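Local coordinates for protein putative protease (Parabacteroides distasonis ATCC 8503, PDB 3KD4) that is of unknown function but is probably exported and may act as a protease, an activity not yet demonstrated, at residues A[31-36]-A[106-112]; A[135-141]-A[181-187]; A[302-306]-A[331-335]; A[306-312]-A[353-359]; A[376-382]-A[428-434]. All coordinates share one frame. Residues are numbered along the deposited sequence.

Contacts 1, 2, the interleaved pair 3/4 and 5 come in series along the chain. Contacts 1 and 2 lie in the same mixed eight-stranded sheet, within the DUF3857 range, their centres about 17 Å apart: contact 1 pairs strand 23-33 with 111-120, contact 2 strand 140-150 with 174-184. Contacts 3 and 4 belong to an antiparallel sheet, where strand 305-312 has 327-334 along one edge and 353-357 along the other; they share Glu306, and their centres are about 16 Å apart. Contact 5 pairs strands 370-380 and 423-433 of a third sheet, its centre 47 to 59 Å from the others. Each contact joins strands within one of three distinct sheets of an elongated chain.

Contact 1: residues A[31-36]-A[106-112]; sequences LTLFTH and LELGATI. With GOL (glycerol), chain M.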
# COMPACT_ATOMS: atom_id res chain seq x y z
N LEU A 31 -4.55 9.44 -25.09
CA LEU A 31 -3.19 9.48 -24.56
C LEU A 31 -2.21 9.69 -25.68
O LEU A 31 -2.05 8.83 -26.56
CB LEU A 31 -2.89 8.16 -23.81
CG LEU A 31 -1.45 7.90 -23.32
CD1 LEU A 31 -0.97 8.95 -22.34
CD2 LEU A 31 -1.39 6.52 -22.69
N THR A 32 -1.53 10.83 -25.66
CA THR A 32 -0.50 11.10 -26.64
C THR A 32 0.89 10.74 -26.11
O THR A 32 1.23 11.09 -24.98
CB THR A 32 -0.53 12.59 -27.03
OG1 THR A 32 -1.86 12.94 -27.46
CG2 THR A 32 0.48 12.87 -28.14
N LEU A 33 1.66 10.01 -26.92
CA LEU A 33 3.01 9.55 -26.61
C LEU A 33 4.00 10.33 -27.45
O LEU A 33 3.88 10.37 -28.66
CB LEU A 33 3.12 8.07 -26.88
CG LEU A 33 2.13 7.16 -26.10
CD1 LEU A 33 2.54 5.69 -26.24
CD2 LEU A 33 2.02 7.51 -24.62
N PHE A 34 4.96 10.99 -26.83
CA PHE A 34 5.85 11.88 -27.57
C PHE A 34 7.23 11.31 -27.84
O PHE A 34 7.94 11.86 -28.64
CB PHE A 34 6.04 13.20 -26.84
CG PHE A 34 4.79 13.97 -26.65
CD1 PHE A 34 4.19 14.60 -27.72
CD2 PHE A 34 4.22 14.09 -25.39
CE1 PHE A 34 3.01 15.31 -27.54
CE2 PHE A 34 3.06 14.83 -25.21
CZ PHE A 34 2.46 15.42 -26.28
N THR A 35 7.60 10.22 -27.18
CA THR A 35 8.93 9.64 -27.31
C THR A 35 8.84 8.13 -27.55
O THR A 35 7.85 7.47 -27.17
CB THR A 35 9.75 9.81 -26.01
OG1 THR A 35 9.15 9.01 -24.99
CG2 THR A 35 9.82 11.29 -25.52
N HIS A 36 9.89 7.56 -28.11
CA HIS A 36 10.04 6.10 -28.09
C HIS A 36 10.07 5.48 -26.72
O HIS A 36 9.59 4.37 -26.56
CB HIS A 36 11.26 5.67 -28.89
CG HIS A 36 11.13 6.03 -30.32
ND1 HIS A 36 12.08 6.75 -31.00
CD2 HIS A 36 10.09 5.88 -31.17
CE1 HIS A 36 11.67 6.96 -32.24
NE2 HIS A 36 10.45 6.45 -32.36
N LEU A 106 1.52 3.05 -33.29
CA LEU A 106 2.17 4.10 -32.53
C LEU A 106 3.34 4.70 -33.34
O LEU A 106 4.07 4.00 -34.03
CB LEU A 106 2.66 3.60 -31.17
CG LEU A 106 1.54 3.26 -30.17
CD1 LEU A 106 2.17 2.81 -28.85
CD2 LEU A 106 0.63 4.44 -29.95
N GLU A 107 3.45 6.03 -33.27
CA GLU A 107 4.54 6.82 -33.85
C GLU A 107 4.68 8.01 -32.95
O GLU A 107 3.72 8.38 -32.27
CB GLU A 107 4.12 7.40 -35.19
CG GLU A 107 3.92 6.45 -36.23
CD GLU A 107 3.64 7.11 -37.54
OE1 GLU A 107 3.14 8.28 -37.54
OE2 GLU A 107 3.87 6.42 -38.54
N LEU A 108 5.82 8.67 -33.00
CA LEU A 108 6.01 9.89 -32.22
C LEU A 108 4.82 10.86 -32.40
O LEU A 108 4.42 11.16 -33.53
CB LEU A 108 7.31 10.57 -32.65
CG LEU A 108 8.62 9.82 -32.39
CD1 LEU A 108 9.78 10.59 -33.07
CD2 LEU A 108 8.89 9.58 -30.91
N GLY A 109 4.21 11.27 -31.30
CA GLY A 109 3.12 12.24 -31.33
C GLY A 109 1.75 11.68 -31.62
O GLY A 109 0.78 12.44 -31.77
N ALA A 110 1.67 10.37 -31.78
CA ALA A 110 0.40 9.66 -31.96
C ALA A 110 -0.41 9.62 -30.68
O ALA A 110 0.15 9.72 -29.57
CB ALA A 110 0.65 8.24 -32.45
N THR A 111 -1.73 9.52 -30.84
CA THR A 111 -2.67 9.52 -29.73
C THR A 111 -3.49 8.26 -29.70
O THR A 111 -4.15 7.91 -30.68
CB THR A 111 -3.62 10.71 -29.79
OG1 THR A 111 -2.85 11.91 -29.76
CG2 THR A 111 -4.62 10.69 -28.60
N ILE A 112 -3.43 7.58 -28.58
CA ILE A 112 -4.21 6.37 -28.33
C ILE A 112 -5.59 6.75 -27.88
O ILE A 112 -5.73 7.50 -26.92
CB ILE A 112 -3.57 5.52 -27.19
CG1 ILE A 112 -2.20 4.99 -27.61
CG2 ILE A 112 -4.52 4.37 -26.74
CD1 ILE A 112 -1.28 4.53 -26.38
C1 GOL M . 8.02 7.25 -36.35
O1 GOL M . 7.48 8.17 -35.44
C2 GOL M . 8.82 6.37 -35.44
O2 GOL M . 8.09 6.32 -34.29
C3 GOL M . 10.15 6.99 -35.01
O3 GOL M . 10.91 7.41 -36.10
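Two backbone hydrogen bonds join Leu31 and Ile112: Leu31 N gives its proton to Ile112 O at 2.9 Å, and Ile112 N returns one to Leu31 O at 2.7 Å. One residue on, the hydroxyls Thr32 OG1 and Thr111 OG1 lie 2.7 Å apart and are hydrogen-bonded. The pairing continues with Leu33 N to Ala110 O at 3.1 Å and Gly109 N to Leu33 O at 2.8 Å. This is the end of an antiparallel strand pair, Leu31–Ile112 being hydrogen-bonded and Thr32–Thr111 non-hydrogen-bonded, within the mixed sheet where strand 23-33 also pairs with strand 6-17. Segment 106-112 enters through a type II turn from Glu107 to Ala110, closed by Ala110 N to Glu107 O at 2.9 Å; Gly109 has a phi of 83°, which glycine adopts readily. Beta-branched threonines suit extended backbone, and here their hydroxyls meet on a partly exposed face. The face bearing Leu31 and Ile112 is apolar: Leu33 CD1 lies 4.0 Å from Ile112 CD1 and 3.9 Å from Leu106 CD1, while Tyr43 packs against Leu31 and Leu33. Beyond the strand, Thr35 is the N-cap of helix 36-39, its hydroxyl bonded to Ala38 N and Glu5. At the outer end Leu108 CD2 makes a CH-pi contact over the His36 ring, 3.9 Å from its centroid, and Leu108 N donates to O1 of a glycerol, probably from the crystallisation liquor, at 3.0 Å.

Contact 2: residues A[135-141]-A[181-187]; sequences QETSPVK and LRNIPAS
This is an antiparallel strand pairing with a G1 beta bulge, at the start of strand 140-150 and the end of 174-184 in the mixed sheet of the DUF3857 range. Asn183 and Ile184 both face Val140; Asn183 takes the bulge's positive phi (56/56), which asparagine tolerates better than most. Val140 and Ile184 form a hydrogen-bonded pair, CA atoms 5.0 Å apart: Val140 N to Ile184 O is 3.0 Å, Ile184 N to Val140 O 2.8 Å. Asn183 N also donates to Lys141 O at 2.9 Å. Val140 (t) and Ile184 (m, t) fill the apolar face, CB to CB 4.1 Å, with Pro201 against Ile184. Residues 185-187 stay extended, as do 135-139 but for a kink at Thr137 (-76/-15): Pro139 CD touches Ala186 CB at 3.9 Å, and Ser187 N donates to Glu136 O at 2.8 Å. Gln135 (t, t) brings NE2 to Pro185 O at 3.0 Å, while its OE1 bonds Ser200. At the exposed end, Lys141 NZ donates to Asn183 OD1 at 2.8 Å.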
# COMPACT_ATOMS: atom_id res chain seq x y z
N GLN A 135 -5.26 11.41 -10.73
CA GLN A 135 -3.92 11.78 -11.15
C GLN A 135 -3.21 10.61 -11.74
O GLN A 135 -3.32 9.49 -11.23
CB GLN A 135 -3.11 12.32 -9.95
CG GLN A 135 -1.78 12.90 -10.30
CD GLN A 135 -1.15 13.66 -9.15
OE1 GLN A 135 -1.15 13.19 -8.02
NE2 GLN A 135 -0.66 14.86 -9.42
N GLU A 136 -2.46 10.85 -12.82
CA GLU A 136 -1.65 9.81 -13.45
C GLU A 136 -0.16 10.18 -13.43
O GLU A 136 0.23 11.24 -12.94
CB GLU A 136 -2.09 9.61 -14.91
CG GLU A 136 -3.56 9.35 -15.09
CD GLU A 136 -4.03 8.02 -14.50
OE1 GLU A 136 -3.21 7.13 -14.16
OE2 GLU A 136 -5.25 7.89 -14.37
N THR A 137 0.68 9.30 -13.95
CA THR A 137 2.12 9.54 -14.03
C THR A 137 2.45 10.51 -15.16
O THR A 137 3.55 11.04 -15.23
CB THR A 137 2.88 8.19 -14.21
OG1 THR A 137 2.33 7.50 -15.33
CG2 THR A 137 2.69 7.27 -12.96
N SER A 138 1.50 10.74 -16.05
CA SER A 138 1.56 11.83 -17.02
C SER A 138 0.47 12.85 -16.69
O SER A 138 -0.57 12.50 -16.07
CB SER A 138 1.32 11.25 -18.42
OG SER A 138 2.33 10.33 -18.79
N PRO A 139 0.65 14.10 -17.13
CA PRO A 139 -0.42 15.09 -16.97
C PRO A 139 -1.74 14.71 -17.67
O PRO A 139 -1.75 14.02 -18.72
CB PRO A 139 0.13 16.35 -17.64
CG PRO A 139 1.50 16.02 -18.14
CD PRO A 139 1.76 14.58 -17.98
N VAL A 140 -2.84 15.17 -17.07
CA VAL A 140 -4.19 14.97 -17.61
C VAL A 140 -4.75 16.36 -17.89
O VAL A 140 -4.98 17.15 -16.95
CB VAL A 140 -5.10 14.17 -16.65
CG1 VAL A 140 -6.51 14.03 -17.27
CG2 VAL A 140 -4.49 12.80 -16.33
N LYS A 141 -4.97 16.66 -19.16
CA LYS A 141 -5.44 17.98 -19.57
C LYS A 141 -6.87 18.22 -19.14
O LYS A 141 -7.22 19.31 -18.71
CB LYS A 141 -5.29 18.13 -21.09
CG LYS A 141 -5.74 19.46 -21.67
CD LYS A 141 -4.92 20.61 -21.08
CE LYS A 141 -5.07 21.93 -21.85
NZ LYS A 141 -4.50 23.05 -21.05
N LEU A 181 -12.20 18.28 -14.09
CA LEU A 181 -10.91 18.77 -13.60
C LEU A 181 -10.05 19.07 -14.83
O LEU A 181 -10.15 18.39 -15.85
CB LEU A 181 -10.24 17.73 -12.70
CG LEU A 181 -10.89 17.23 -11.40
CD1 LEU A 181 -12.10 16.30 -11.64
CD2 LEU A 181 -9.81 16.50 -10.57
N ARG A 182 -9.24 20.13 -14.75
CA ARG A 182 -8.37 20.51 -15.85
C ARG A 182 -6.95 20.65 -15.39
O ARG A 182 -6.68 21.07 -14.27
CB ARG A 182 -8.83 21.81 -16.47
CG ARG A 182 -10.28 21.71 -16.94
CD ARG A 182 -10.73 22.95 -17.66
NE ARG A 182 -12.10 22.78 -18.12
CZ ARG A 182 -12.44 22.09 -19.21
NH1 ARG A 182 -11.53 21.54 -20.01
NH2 ARG A 182 -13.71 21.96 -19.52
N ASN A 183 -6.05 20.24 -16.26
CA ASN A 183 -4.61 20.37 -16.04
C ASN A 183 -4.15 19.74 -14.75
O ASN A 183 -3.54 20.38 -13.94
CB ASN A 183 -4.22 21.86 -16.13
CG ASN A 183 -4.64 22.47 -17.45
OD1 ASN A 183 -4.34 21.92 -18.49
ND2 ASN A 183 -5.39 23.57 -17.41
N ILE A 184 -4.44 18.46 -14.57
CA ILE A 184 -3.94 17.73 -13.41
C ILE A 184 -2.45 17.44 -13.69
O ILE A 184 -2.11 16.78 -14.68
CB ILE A 184 -4.63 16.39 -13.19
CG1 ILE A 184 -6.16 16.52 -13.16
CG2 ILE A 184 -4.09 15.73 -11.87
CD1 ILE A 184 -6.92 15.14 -13.04
N PRO A 185 -1.56 17.92 -12.81
CA PRO A 185 -0.15 17.66 -13.02
C PRO A 185 0.14 16.16 -12.96
O PRO A 185 -0.63 15.41 -12.38
CB PRO A 185 0.55 18.46 -11.91
CG PRO A 185 -0.46 18.77 -10.92
CD PRO A 185 -1.84 18.55 -11.50
N ALA A 186 1.19 15.72 -13.63
CA ALA A 186 1.72 14.37 -13.45
C ALA A 186 2.06 14.17 -11.96
O ALA A 186 2.48 15.11 -11.31
CB ALA A 186 3.02 14.21 -14.27
N SER A 187 1.93 12.96 -11.44
CA SER A 187 2.43 12.73 -10.11
C SER A 187 3.97 12.86 -10.11
O SER A 187 4.61 12.74 -11.14
CB SER A 187 1.96 11.39 -9.59
OG SER A 187 2.19 10.40 -10.56
O HOH W 1 -0.31 8.86 -10.22
O HOH W 2 -2.10 13.54 -13.96
O HOH W 3 5.43 10.83 -13.25
O HOH W 4 -8.65 21.22 -20.10
O HOH W 5 -7.08 23.45 -20.03

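Contact 3: residues A[302-306]-A[331-335]; sequences GIPSE and KATVD
Strands 305-312 and 327-334 are antiparallel neighbours in a five-stranded sheet; from CA 303 to 306 and CA 331 to 334 their directions differ by 163°. The first chain enters from helix 287-300 through a Schellman motif at Gly302, whose positive phi (89/17) suits glycine. Lys331 forms a hydrogen-bonded pair with Glu306, CA atoms 5.3 Å apart: Lys331 N to Glu306 O is 2.9 Å and Glu306 N to Lys331 O 3.0 Å. Its long side chain (t, t, p, chi4 near 92°) folds over to a weak salt bridge, NZ to Glu306 OE1 at 3.3 Å, while Glu306 OE2 bonds Ser359. Ala332 pairs with Ser305 without hydrogen bonds, CA atoms 4.4 Å apart; its small CB touches Ile303 CG2 at 3.8 Å. Thr333, beta-branched and extended, gives N to Pro304 O at 2.8 Å, its OG1 turning to Asp338. Val334 (t) meets Ile303 (m, m), CG2 to CG2 at 4.2 Å, both against Val248 of helix 244-258. Ser305 (m) OG donates back to Ile303 O at 2.9 Å.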
# COMPACT_ATOMS: atom_id res chain seq x y z
N GLY A 302 -11.68 -18.16 22.78
CA GLY A 302 -11.88 -17.38 23.99
C GLY A 302 -11.15 -16.05 23.98
O GLY A 302 -10.97 -15.45 25.04
N ILE A 303 -10.71 -15.57 22.81
CA ILE A 303 -10.01 -14.26 22.71
C ILE A 303 -10.94 -13.31 21.96
O ILE A 303 -11.16 -13.45 20.73
CB ILE A 303 -8.65 -14.36 22.00
CG1 ILE A 303 -7.78 -15.45 22.66
CG2 ILE A 303 -7.91 -13.01 21.99
CD1 ILE A 303 -7.33 -15.14 24.07
N PRO A 304 -11.53 -12.35 22.68
CA PRO A 304 -12.46 -11.49 21.98
C PRO A 304 -11.72 -10.72 20.89
O PRO A 304 -10.71 -10.07 21.18
CB PRO A 304 -13.00 -10.58 23.09
CG PRO A 304 -12.81 -11.39 24.32
CD PRO A 304 -11.52 -12.07 24.13
N SER A 305 -12.22 -10.83 19.66
CA SER A 305 -11.54 -10.31 18.49
C SER A 305 -12.51 -9.73 17.47
O SER A 305 -13.70 -10.10 17.39
CB SER A 305 -10.70 -11.42 17.80
OG SER A 305 -9.72 -11.94 18.72
N GLU A 306 -12.00 -8.81 16.67
CA GLU A 306 -12.78 -8.18 15.60
C GLU A 306 -11.90 -7.81 14.41
O GLU A 306 -10.74 -7.43 14.59
CB GLU A 306 -13.38 -6.88 16.13
CG GLU A 306 -14.82 -6.91 16.48
CD GLU A 306 -15.37 -5.48 16.72
OE1 GLU A 306 -14.95 -4.87 17.71
OE2 GLU A 306 -16.17 -4.99 15.89
N LYS A 331 -8.11 -7.10 15.64
CA LYS A 331 -7.90 -6.69 17.02
C LYS A 331 -8.17 -7.91 17.91
O LYS A 331 -9.21 -8.56 17.75
CB LYS A 331 -8.91 -5.56 17.32
CG LYS A 331 -9.15 -5.21 18.74
CD LYS A 331 -10.06 -3.95 18.83
CE LYS A 331 -11.54 -4.19 18.52
NZ LYS A 331 -12.37 -4.49 19.72
N ALA A 332 -7.26 -8.22 18.84
CA ALA A 332 -7.45 -9.30 19.82
C ALA A 332 -7.28 -8.74 21.23
O ALA A 332 -6.30 -8.08 21.53
CB ALA A 332 -6.46 -10.43 19.60
N THR A 333 -8.25 -9.00 22.09
CA THR A 333 -8.18 -8.52 23.47
C THR A 333 -7.60 -9.63 24.34
O THR A 333 -8.23 -10.68 24.49
CB THR A 333 -9.54 -8.13 23.99
OG1 THR A 333 -10.10 -7.19 23.07
CG2 THR A 333 -9.45 -7.50 25.40
N VAL A 334 -6.40 -9.41 24.87
CA VAL A 334 -5.65 -10.42 25.61
C VAL A 334 -5.48 -9.90 27.05
O VAL A 334 -4.80 -8.89 27.27
CB VAL A 334 -4.29 -10.65 24.94
CG1 VAL A 334 -3.37 -11.53 25.80
CG2 VAL A 334 -4.48 -11.21 23.48
N ASP A 335 -6.14 -10.56 28.01
CA ASP A 335 -6.11 -10.08 29.41
C ASP A 335 -6.46 -8.58 29.49
O ASP A 335 -5.75 -7.78 30.10
CB ASP A 335 -4.74 -10.33 30.05
CG ASP A 335 -4.26 -11.75 29.88
OD1 ASP A 335 -5.09 -12.70 30.01
OD2 ASP A 335 -3.04 -11.93 29.64

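Contact 4: residues A[306-312]-A[353-359]; sequences EVLAVYP and DKVVSLS
Backbone hydrogen bonds set the register of antiparallel strands 306-312 and 353-357, whose axes are 4.5 Å apart at closest, with 152° between their directions. Ala309 N to Val356 O is 2.8 Å and Val356 N to Ala309 O 2.9 Å; Tyr311 N to Lys354 O is 2.8 Å and Lys354 N to Tyr311 O 2.9 Å. Leu308–Ser357 (CA atoms 4.2 Å apart) and Val310–Val355 are non-hydrogen-bonded pairs. Leu358 N donates to Val307 O at 3.1 Å. Mostly apolar side chains line both faces. Leu308 (m, t) CD1 lies 3.8 Å from Val355 (t) CG1, with Leu346 touching Leu308 and Val310; on the other face Tyr311 (m) puts CE1 4.1 Å from Val356 CG2, against Leu215. At the polar end, Glu306 OE2 receives a very short bond from Ser359 OG, 2.4 Å; OE1 accepts from a water at 2.6 Å and weakly pairs with Lys331; the water also bonds Ser357 OG, itself bonded to Thr361 N. Beta-branched and aromatic residues thus fit the buried interior, while polar partners meet the carboxylate at the end.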
# COMPACT_ATOMS: atom_id res chain seq x y z
N GLU A 306 -12.00 -8.81 16.67
CA GLU A 306 -12.78 -8.18 15.60
C GLU A 306 -11.90 -7.81 14.41
O GLU A 306 -10.74 -7.43 14.59
CB GLU A 306 -13.38 -6.88 16.13
CG GLU A 306 -14.82 -6.91 16.48
CD GLU A 306 -15.37 -5.48 16.72
OE1 GLU A 306 -14.95 -4.87 17.71
OE2 GLU A 306 -16.17 -4.99 15.89
N VAL A 307 -12.47 -7.84 13.21
CA VAL A 307 -11.79 -7.37 12.01
C VAL A 307 -11.83 -5.83 12.01
O VAL A 307 -12.81 -5.20 12.45
CB VAL A 307 -12.42 -7.98 10.73
CG1 VAL A 307 -11.77 -7.42 9.47
CG2 VAL A 307 -12.32 -9.53 10.76
N LEU A 308 -10.73 -5.24 11.54
CA LEU A 308 -10.61 -3.79 11.41
C LEU A 308 -10.32 -3.44 9.97
O LEU A 308 -9.56 -4.13 9.28
CB LEU A 308 -9.43 -3.28 12.26
CG LEU A 308 -9.35 -3.73 13.73
CD1 LEU A 308 -8.12 -3.07 14.41
CD2 LEU A 308 -10.65 -3.39 14.48
N ALA A 309 -10.91 -2.35 9.54
CA ALA A 309 -10.63 -1.74 8.25
C ALA A 309 -9.75 -0.51 8.46
O ALA A 309 -9.97 0.28 9.38
CB ALA A 309 -11.94 -1.37 7.54
N VAL A 310 -8.74 -0.35 7.60
CA VAL A 310 -7.84 0.80 7.64
C VAL A 310 -8.06 1.65 6.41
O VAL A 310 -7.95 1.16 5.26
CB VAL A 310 -6.34 0.32 7.69
CG1 VAL A 310 -5.37 1.51 7.88
CG2 VAL A 310 -6.14 -0.75 8.80
N TYR A 311 -8.40 2.92 6.65
CA TYR A 311 -8.62 3.91 5.62
C TYR A 311 -7.53 4.96 5.66
O TYR A 311 -6.93 5.21 6.72
CB TYR A 311 -9.91 4.68 5.89
CG TYR A 311 -11.18 3.89 5.86
CD1 TYR A 311 -11.67 3.26 7.00
CD2 TYR A 311 -11.89 3.78 4.69
CE1 TYR A 311 -12.89 2.56 6.95
CE2 TYR A 311 -13.06 3.09 4.64
CZ TYR A 311 -13.56 2.49 5.76
OH TYR A 311 -14.72 1.78 5.62
N PRO A 312 -7.33 5.66 4.54
CA PRO A 312 -6.50 6.86 4.57
C PRO A 312 -7.01 7.84 5.58
O PRO A 312 -8.23 7.96 5.81
CB PRO A 312 -6.62 7.43 3.15
CG PRO A 312 -7.05 6.29 2.30
CD PRO A 312 -7.83 5.35 3.19
N ASP A 353 -3.46 7.07 9.64
CA ASP A 353 -4.59 6.38 9.04
C ASP A 353 -5.76 6.34 10.02
O ASP A 353 -5.59 6.55 11.20
CB ASP A 353 -4.20 4.95 8.70
CG ASP A 353 -3.08 4.87 7.65
OD1 ASP A 353 -2.90 5.83 6.86
OD2 ASP A 353 -2.38 3.85 7.64
N LYS A 354 -6.93 6.06 9.48
CA LYS A 354 -8.15 5.93 10.26
C LYS A 354 -8.49 4.45 10.32
O LYS A 354 -8.59 3.79 9.28
CB LYS A 354 -9.28 6.73 9.61
CG LYS A 354 -9.36 8.16 10.12
CD LYS A 354 -10.30 9.03 9.27
CE LYS A 354 -10.22 10.51 9.70
NZ LYS A 354 -11.44 11.23 9.26
N VAL A 355 -8.64 3.93 11.52
CA VAL A 355 -8.88 2.51 11.73
C VAL A 355 -10.26 2.36 12.32
O VAL A 355 -10.59 3.03 13.31
CB VAL A 355 -7.80 1.93 12.62
CG1 VAL A 355 -8.07 0.45 12.97
CG2 VAL A 355 -6.44 2.14 11.96
N VAL A 356 -11.09 1.54 11.69
CA VAL A 356 -12.47 1.35 12.16
C VAL A 356 -12.81 -0.12 12.22
O VAL A 356 -12.58 -0.85 11.22
CB VAL A 356 -13.47 2.05 11.22
CG1 VAL A 356 -14.88 1.98 11.82
CG2 VAL A 356 -13.05 3.50 10.95
N SER A 357 -13.34 -0.60 13.35
CA SER A 357 -13.81 -1.97 13.44
C SER A 357 -15.04 -2.19 12.52
O SER A 357 -15.73 -1.24 12.17
CB SER A 357 -14.19 -2.31 14.87
OG SER A 357 -15.40 -1.67 15.23
N LEU A 358 -15.30 -3.43 12.11
CA LEU A 358 -16.50 -3.75 11.30
C LEU A 358 -17.83 -3.50 12.00
O LEU A 358 -18.86 -3.33 11.34
CB LEU A 358 -16.45 -5.18 10.76
CG LEU A 358 -15.31 -5.57 9.81
CD1 LEU A 358 -15.64 -6.79 8.94
CD2 LEU A 358 -14.83 -4.43 8.94
N SER A 359 -17.81 -3.42 13.32
CA SER A 359 -18.96 -3.00 14.09
C SER A 359 -19.02 -1.48 14.15
O SER A 359 -19.91 -0.95 14.76
CB SER A 359 -18.95 -3.60 15.50
OG SER A 359 -17.79 -3.19 16.20
O HOH W 6 -15.32 -2.33 17.95

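Contact 5: residues A[376-382]-A[428-434]; sequences RSVAISA and TYTVTPA
Tyr429 (chi1 m, chi2 89°) lays its ring beside the neighbouring strand, CD2 lying 3.8 Å from Arg376 CB and 4.5 Å from Val378 CG2, while its hydroxyl bonds Pro395 O. The strands, 370-380 and 423-433, form a parallel pair in a mixed five-stranded sheet whose other neighbours run antiparallel; strand 370-380 is outermost within the chain. The axes of 376-380 and 428-433 are 14° apart and approach to 4.6 Å. Register is in step from Arg376–Tyr429 through Ser377–Thr430, Val378–Val431 and Ala379–Thr432 to Ile380–Pro433, with CA distances of 4.5 to 4.8 Å. Arg376, Val378 and Ile380 each bond through N and O to the two residues flanking their partner: Arg376 N to Thr428 O 3.0 Å, Thr430 N to Arg376 O 2.9 Å, Val378 N to Thr430 O 2.8 Å, Thr432 N to Val378 O 2.7 Å and Ile380 N to Thr432 O 3.0 Å. Pro433 has no amide proton. The face of Val378, Ile380, Tyr429 and Val431, met by Phe504, Leu502 and Cys392, is largely apolar, with Arg376 at one end and Pro433 at the other: Val378 (t) CB lies 4.2 Å from Val431 (t) CG2, and Ile380 (m, t) CD1 3.8 Å from Val431 CG1. The face of Ser377, Ala379, Thr430 and Thr432 is more exposed, suiting small and hydroxyl side chains. Ala434 N gives a weak, bent bond to Ile380 O at 2.6 Å.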
# COMPACT_ATOMS: atom_id res chain seq x y z
N ARG A 376 27.44 -6.89 17.01
CA ARG A 376 28.34 -7.54 16.08
C ARG A 376 29.74 -7.61 16.69
O ARG A 376 30.16 -6.73 17.44
CB ARG A 376 28.43 -6.77 14.76
CG ARG A 376 27.17 -6.72 13.96
CD ARG A 376 26.89 -8.03 13.25
NE ARG A 376 25.70 -7.92 12.43
CZ ARG A 376 24.45 -7.94 12.90
NH1 ARG A 376 24.23 -8.07 14.21
NH2 ARG A 376 23.43 -7.83 12.05
N SER A 377 30.47 -8.68 16.35
CA SER A 377 31.86 -8.82 16.74
C SER A 377 32.72 -8.66 15.51
O SER A 377 32.37 -9.15 14.43
CB SER A 377 32.12 -10.18 17.37
OG SER A 377 31.45 -10.27 18.62
N VAL A 378 33.86 -7.99 15.68
CA VAL A 378 34.78 -7.77 14.60
C VAL A 378 36.22 -7.98 15.05
O VAL A 378 36.68 -7.37 16.01
CB VAL A 378 34.63 -6.33 14.05
CG1 VAL A 378 35.57 -6.12 12.90
CG2 VAL A 378 33.19 -6.08 13.61
N ALA A 379 36.92 -8.86 14.34
CA ALA A 379 38.35 -9.08 14.56
C ALA A 379 39.13 -8.36 13.46
O ALA A 379 38.69 -8.28 12.33
CB ALA A 379 38.65 -10.58 14.53
N ILE A 380 40.28 -7.80 13.80
CA ILE A 380 41.16 -7.26 12.78
C ILE A 380 42.55 -7.83 12.96
O ILE A 380 43.13 -7.72 14.05
CB ILE A 380 41.31 -5.73 12.83
CG1 ILE A 380 39.98 -5.06 13.09
CG2 ILE A 380 41.91 -5.21 11.53
CD1 ILE A 380 40.12 -3.64 13.46
N SER A 381 43.07 -8.42 11.89
CA SER A 381 44.41 -9.03 11.88
C SER A 381 45.51 -8.02 11.57
O SER A 381 45.27 -7.03 10.86
CB SER A 381 44.47 -10.12 10.82
OG SER A 381 44.57 -9.53 9.53
N ALA A 382 46.72 -8.30 12.06
CA ALA A 382 47.93 -7.60 11.63
C ALA A 382 48.21 -7.93 10.16
O ALA A 382 49.02 -7.26 9.51
CB ALA A 382 49.13 -7.97 12.52
N THR A 428 25.84 -2.26 18.71
CA THR A 428 27.07 -2.32 19.49
C THR A 428 28.08 -3.23 18.83
O THR A 428 27.82 -4.41 18.64
CB THR A 428 26.78 -2.84 20.89
OG1 THR A 428 25.91 -1.91 21.53
CG2 THR A 428 28.09 -2.97 21.71
N TYR A 429 29.24 -2.68 18.47
CA TYR A 429 30.29 -3.46 17.83
C TYR A 429 31.37 -3.74 18.87
O TYR A 429 31.76 -2.84 19.60
CB TYR A 429 30.92 -2.71 16.66
CG TYR A 429 29.99 -2.39 15.53
CD1 TYR A 429 29.25 -1.21 15.52
CD2 TYR A 429 29.83 -3.26 14.48
CE1 TYR A 429 28.37 -0.92 14.49
CE2 TYR A 429 28.96 -2.99 13.44
CZ TYR A 429 28.24 -1.81 13.44
OH TYR A 429 27.38 -1.54 12.40
N THR A 430 31.83 -4.98 18.98
CA THR A 430 32.98 -5.26 19.81
C THR A 430 34.11 -5.62 18.85
O THR A 430 34.03 -6.60 18.09
CB THR A 430 32.73 -6.37 20.84
OG1 THR A 430 31.66 -5.96 21.71
CG2 THR A 430 33.98 -6.61 21.69
N VAL A 431 35.12 -4.77 18.85
CA VAL A 431 36.19 -4.87 17.90
C VAL A 431 37.45 -5.35 18.63
O VAL A 431 37.87 -4.72 19.61
CB VAL A 431 36.47 -3.51 17.23
CG1 VAL A 431 37.62 -3.65 16.26
CG2 VAL A 431 35.21 -3.00 16.53
N THR A 432 38.02 -6.45 18.16
CA THR A 432 39.30 -6.93 18.70
C THR A 432 40.40 -6.79 17.65
O THR A 432 40.53 -7.62 16.75
CB THR A 432 39.20 -8.36 19.21
OG1 THR A 432 38.17 -8.45 20.20
CG2 THR A 432 40.55 -8.80 19.85
N PRO A 433 41.19 -5.71 17.73
CA PRO A 433 42.32 -5.57 16.81
C PRO A 433 43.50 -6.50 17.16
O PRO A 433 43.68 -6.86 18.33
CB PRO A 433 42.74 -4.12 16.98
CG PRO A 433 42.29 -3.75 18.38
CD PRO A 433 41.11 -4.62 18.72
N ALA A 434 44.31 -6.84 16.15
CA ALA A 434 45.57 -7.59 16.34
C ALA A 434 46.51 -6.86 17.30
O ALA A 434 46.45 -5.64 17.44
CB ALA A 434 46.26 -7.80 15.01